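Local atomic coordinates of LbaCas13a H328A (C2c2) (PDB entry 5WLH), a protein that binds and probably processes precursor CRISPR RNA, and, as a guide-directed CRISPR-Cas13a nuclease, cleaves RNA. Residues A[559-564]-A[588-592]. Numbering follows the deposited sequence.
Sequences LRDTIL and DVDFL
With CG anti to the backbone N (chi1 180°) and a bend at chi3 (-63°), Arg560 turns the NE edge of its guanidinium to OD1 of Asp588. The two side chains cross at about a right angle, and the guanidinium and carboxylate planes are nearly perpendicular. OD1 of Asp588 alone receives both N-H bonds: it sits at the guanidinium edge, in its plane, and accepts from NE of Arg560 at 2.6 Å on its syn side, somewhat out of the carboxylate plane; NH2 adds a weak, bent bond to the same OD1. The other oxygen, OD2 of Asp588, turns to a water 2.5 Å away, which in turn accepts from the backbone N of Arg560 at 2.9 Å, so the carboxylate is tied to both side chain and main chain of one residue. Shortening Arg560 to an alanine is likely to leave Asp588 OD1 without its charged mate and the carboxylate freer to turn, held across the contact mainly through the water.

Beside the salt bridge the packing is apolar. CD2 of Leu559 lies over the first turn of 588-592, 4.0 Å from CG2 of Val589, and also reaches CB of Leu592. CD1 of Ile563 lies between CD2 of the Phe591 ring, 3.8 Å away and approached obliquely, and CB of Leu592, while CG2 of Ile563 meets CE2 and CZ of the same ring. CD2 of Leu564 approaches the ring edge at CE2. Leu623 and Met627 of helix 621-632 also pack on Phe591, and Leu513 and Thr517 of helix 486-517 on Leu592. About 14 Å from the nearest atom of the bound RNA, this is a roughly parallel helix-helix packing (31°, axes 9.5 Å apart), with a salt bridge flanking a leucine-isoleucine-phenylalanine core, in the largely helical Cas13a fold.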
ATOM      1  N   LEU A 559     -22.828  -7.030 -31.221  1.00 35.24           N
ATOM      2  CA  LEU A 559     -22.727  -6.877 -29.773  1.00 34.44           C
ATOM      3  C   LEU A 559     -22.450  -8.205 -29.076  1.00 34.13           C
ATOM      4  O   LEU A 559     -21.546  -8.294 -28.237  1.00 34.60           O
ATOM      5  CB  LEU A 559     -24.011  -6.245 -29.238  1.00 30.61           C
ATOM      6  CG  LEU A 559     -24.017  -6.043 -27.727  1.00 29.70           C
ATOM      7  CD1 LEU A 559     -22.733  -5.289 -27.288  1.00 23.26           C
ATOM      8  CD2 LEU A 559     -25.282  -5.302 -27.286  1.00 32.84           C
ATOM      9  N   ARG A 560     -23.227  -9.248 -29.390  1.00 32.54           N
ATOM     10  CA  ARG A 560     -23.002 -10.532 -28.730  1.00 32.91           C
ATOM     11  C   ARG A 560     -21.611 -11.074 -29.023  1.00 36.32           C
ATOM     12  O   ARG A 560     -20.929 -11.564 -28.115  1.00 37.59           O
ATOM     13  CB  ARG A 560     -24.047 -11.561 -29.142  1.00 35.18           C
ATOM     14  CG  ARG A 560     -23.829 -12.906 -28.470  1.00 34.87           C
ATOM     15  CD  ARG A 560     -24.727 -13.976 -29.045  1.00 39.02           C
ATOM     16  NE  ARG A 560     -26.123 -13.646 -28.810  1.00 36.33           N
ATOM     17  CZ  ARG A 560     -27.144 -14.420 -29.151  1.00 40.79           C
ATOM     18  NH1 ARG A 560     -26.924 -15.581 -29.762  1.00 40.99           N
ATOM     19  NH2 ARG A 560     -28.380 -14.027 -28.883  1.00 40.45           N
ATOM     20  N   ASP A 561     -21.177 -11.015 -30.287  1.00 30.88           N
ATOM     21  CA  ASP A 561     -19.849 -11.525 -30.603  1.00 30.83           C
ATOM     22  C   ASP A 561     -18.765 -10.672 -29.953  1.00 31.07           C
ATOM     23  O   ASP A 561     -17.717 -11.199 -29.558  1.00 35.30           O
ATOM     24  CB  ASP A 561     -19.650 -11.589 -32.122  1.00 36.04           C
ATOM     25  CG  ASP A 561     -20.349 -12.794 -32.759  1.00 41.85           C
ATOM     26  OD1 ASP A 561     -21.057 -13.538 -32.041  1.00 39.77           O
ATOM     27  OD2 ASP A 561     -20.196 -12.985 -33.985  1.00 46.09           O
ATOM     28  N   THR A 562     -18.994  -9.362 -29.828  1.00 33.00           N
ATOM     29  CA  THR A 562     -18.036  -8.506 -29.131  1.00 32.93           C
ATOM     30  C   THR A 562     -17.940  -8.883 -27.655  1.00 33.01           C
ATOM     31  O   THR A 562     -16.835  -9.041 -27.116  1.00 28.70           O
ATOM     32  CB  THR A 562     -18.427  -7.040 -29.292  1.00 36.09           C
ATOM     33  OG1 THR A 562     -18.559  -6.740 -30.686  1.00 35.60           O
ATOM     34  CG2 THR A 562     -17.366  -6.130 -28.676  1.00 33.83           C
ATOM     35  N   ILE A 563     -19.086  -9.062 -26.992  1.00 29.42           N
ATOM     36  CA  ILE A 563     -19.078  -9.482 -25.588  1.00 26.86           C
ATOM     37  C   ILE A 563     -18.324 -10.795 -25.433  1.00 27.56           C
ATOM     38  O   ILE A 563     -17.524 -10.971 -24.507  1.00 30.00           O
ATOM     39  CB  ILE A 563     -20.516  -9.612 -25.057  1.00 27.62           C
ATOM     40  CG1 ILE A 563     -21.219  -8.252 -25.000  1.00 28.53           C
ATOM     41  CG2 ILE A 563     -20.519 -10.300 -23.713  1.00 28.63           C
ATOM     42  CD1 ILE A 563     -22.728  -8.382 -24.811  1.00 27.04           C
ATOM     43  N   LEU A 564     -18.563 -11.742 -26.339  1.00 29.56           N
ATOM     44  CA  LEU A 564     -17.983 -13.062 -26.166  1.00 28.33           C
ATOM     45  C   LEU A 564     -16.476 -13.088 -26.419  1.00 27.41           C
ATOM     46  O   LEU A 564     -15.841 -14.106 -26.121  1.00 27.00           O
ATOM     47  CB  LEU A 564     -18.714 -14.069 -27.066  1.00 30.19           C
ATOM     48  CG  LEU A 564     -20.171 -14.364 -26.670  1.00 31.20           C
ATOM     49  CD1 LEU A 564     -20.865 -15.314 -27.667  1.00 31.54           C
ATOM     50  CD2 LEU A 564     -20.196 -14.957 -25.278  1.00 31.80           C
ATOM     51  N   ASP A 588     -29.446  -9.025 -27.429  1.00 38.18           N
ATOM     52  CA  ASP A 588     -28.060  -8.898 -26.991  1.00 37.38           C
ATOM     53  C   ASP A 588     -27.815  -7.618 -26.201  1.00 36.87           C
ATOM     54  O   ASP A 588     -26.847  -7.554 -25.441  1.00 34.98           O
ATOM     55  CB  ASP A 588     -27.130  -8.991 -28.198  1.00 34.04           C
ATOM     56  CG  ASP A 588     -27.108 -10.390 -28.795  1.00 40.14           C
ATOM     57  OD1 ASP A 588     -27.083 -11.373 -28.018  1.00 45.04           O
ATOM     58  OD2 ASP A 588     -27.116 -10.515 -30.040  1.00 40.06           O
ATOM     59  N   VAL A 589     -28.679  -6.612 -26.346  1.00 36.49           N
ATOM     60  CA  VAL A 589     -28.588  -5.424 -25.503  1.00 35.77           C
ATOM     61  C   VAL A 589     -28.927  -5.766 -24.056  1.00 32.44           C
ATOM     62  O   VAL A 589     -28.317  -5.235 -23.120  1.00 33.17           O
ATOM     63  CB  VAL A 589     -29.496  -4.310 -26.050  1.00 32.86           C
ATOM     64  CG1 VAL A 589     -29.462  -3.121 -25.139  1.00 30.08           C
ATOM     65  CG2 VAL A 589     -29.052  -3.915 -27.461  1.00 36.54           C
ATOM     66  N   ASP A 590     -29.897  -6.656 -23.843  1.00 31.66           N
ATOM     67  CA  ASP A 590     -30.189  -7.098 -22.483  1.00 36.00           C
ATOM     68  C   ASP A 590     -29.077  -7.985 -21.945  1.00 36.83           C
ATOM     69  O   ASP A 590     -28.834  -8.015 -20.732  1.00 37.35           O
ATOM     70  CB  ASP A 590     -31.525  -7.832 -22.444  1.00 38.13           C
ATOM     71  CG  ASP A 590     -32.648  -7.014 -23.055  1.00 44.52           C
ATOM     72  OD1 ASP A 590     -33.173  -6.109 -22.367  1.00 42.35           O
ATOM     73  OD2 ASP A 590     -32.983  -7.261 -24.231  1.00 47.33           O
ATOM     74  N   PHE A 591     -28.407  -8.715 -22.834  1.00 31.52           N
ATOM     75  CA  PHE A 591     -27.213  -9.459 -22.455  1.00 33.97           C
ATOM     76  C   PHE A 591     -26.144  -8.519 -21.906  1.00 29.93           C
ATOM     77  O   PHE A 591     -25.627  -8.729 -20.800  1.00 26.81           O
ATOM     78  CB  PHE A 591     -26.692 -10.232 -23.668  1.00 32.71           C
ATOM     79  CG  PHE A 591     -25.558 -11.171 -23.365  1.00 31.65           C
ATOM     80  CD1 PHE A 591     -25.337 -11.634 -22.081  1.00 33.95           C
ATOM     81  CD2 PHE A 591     -24.721 -11.604 -24.383  1.00 37.37           C
ATOM     82  CE1 PHE A 591     -24.292 -12.504 -21.810  1.00 36.63           C
ATOM     83  CE2 PHE A 591     -23.672 -12.479 -24.122  1.00 41.45           C
ATOM     84  CZ  PHE A 591     -23.458 -12.923 -22.825  1.00 36.49           C
ATOM     85  N   LEU A 592     -25.823  -7.462 -22.661  1.00 27.37           N
ATOM     86  CA  LEU A 592     -24.881  -6.446 -22.189  1.00 31.11           C
ATOM     87  C   LEU A 592     -25.344  -5.821 -20.880  1.00 33.26           C
ATOM     88  O   LEU A 592     -24.541  -5.600 -19.960  1.00 26.81           O
ATOM     89  CB  LEU A 592     -24.714  -5.362 -23.254  1.00 28.47           C
ATOM     90  CG  LEU A 592     -23.839  -4.175 -22.857  1.00 28.34           C
ATOM     91  CD1 LEU A 592     -22.435  -4.713 -22.586  1.00 25.48           C
ATOM     92  CD2 LEU A 592     -23.822  -3.125 -23.955  1.00 28.35           C
TER
HETATM   93  O   HOH W   1     -25.349  -9.360 -31.363  1.00 35.44           O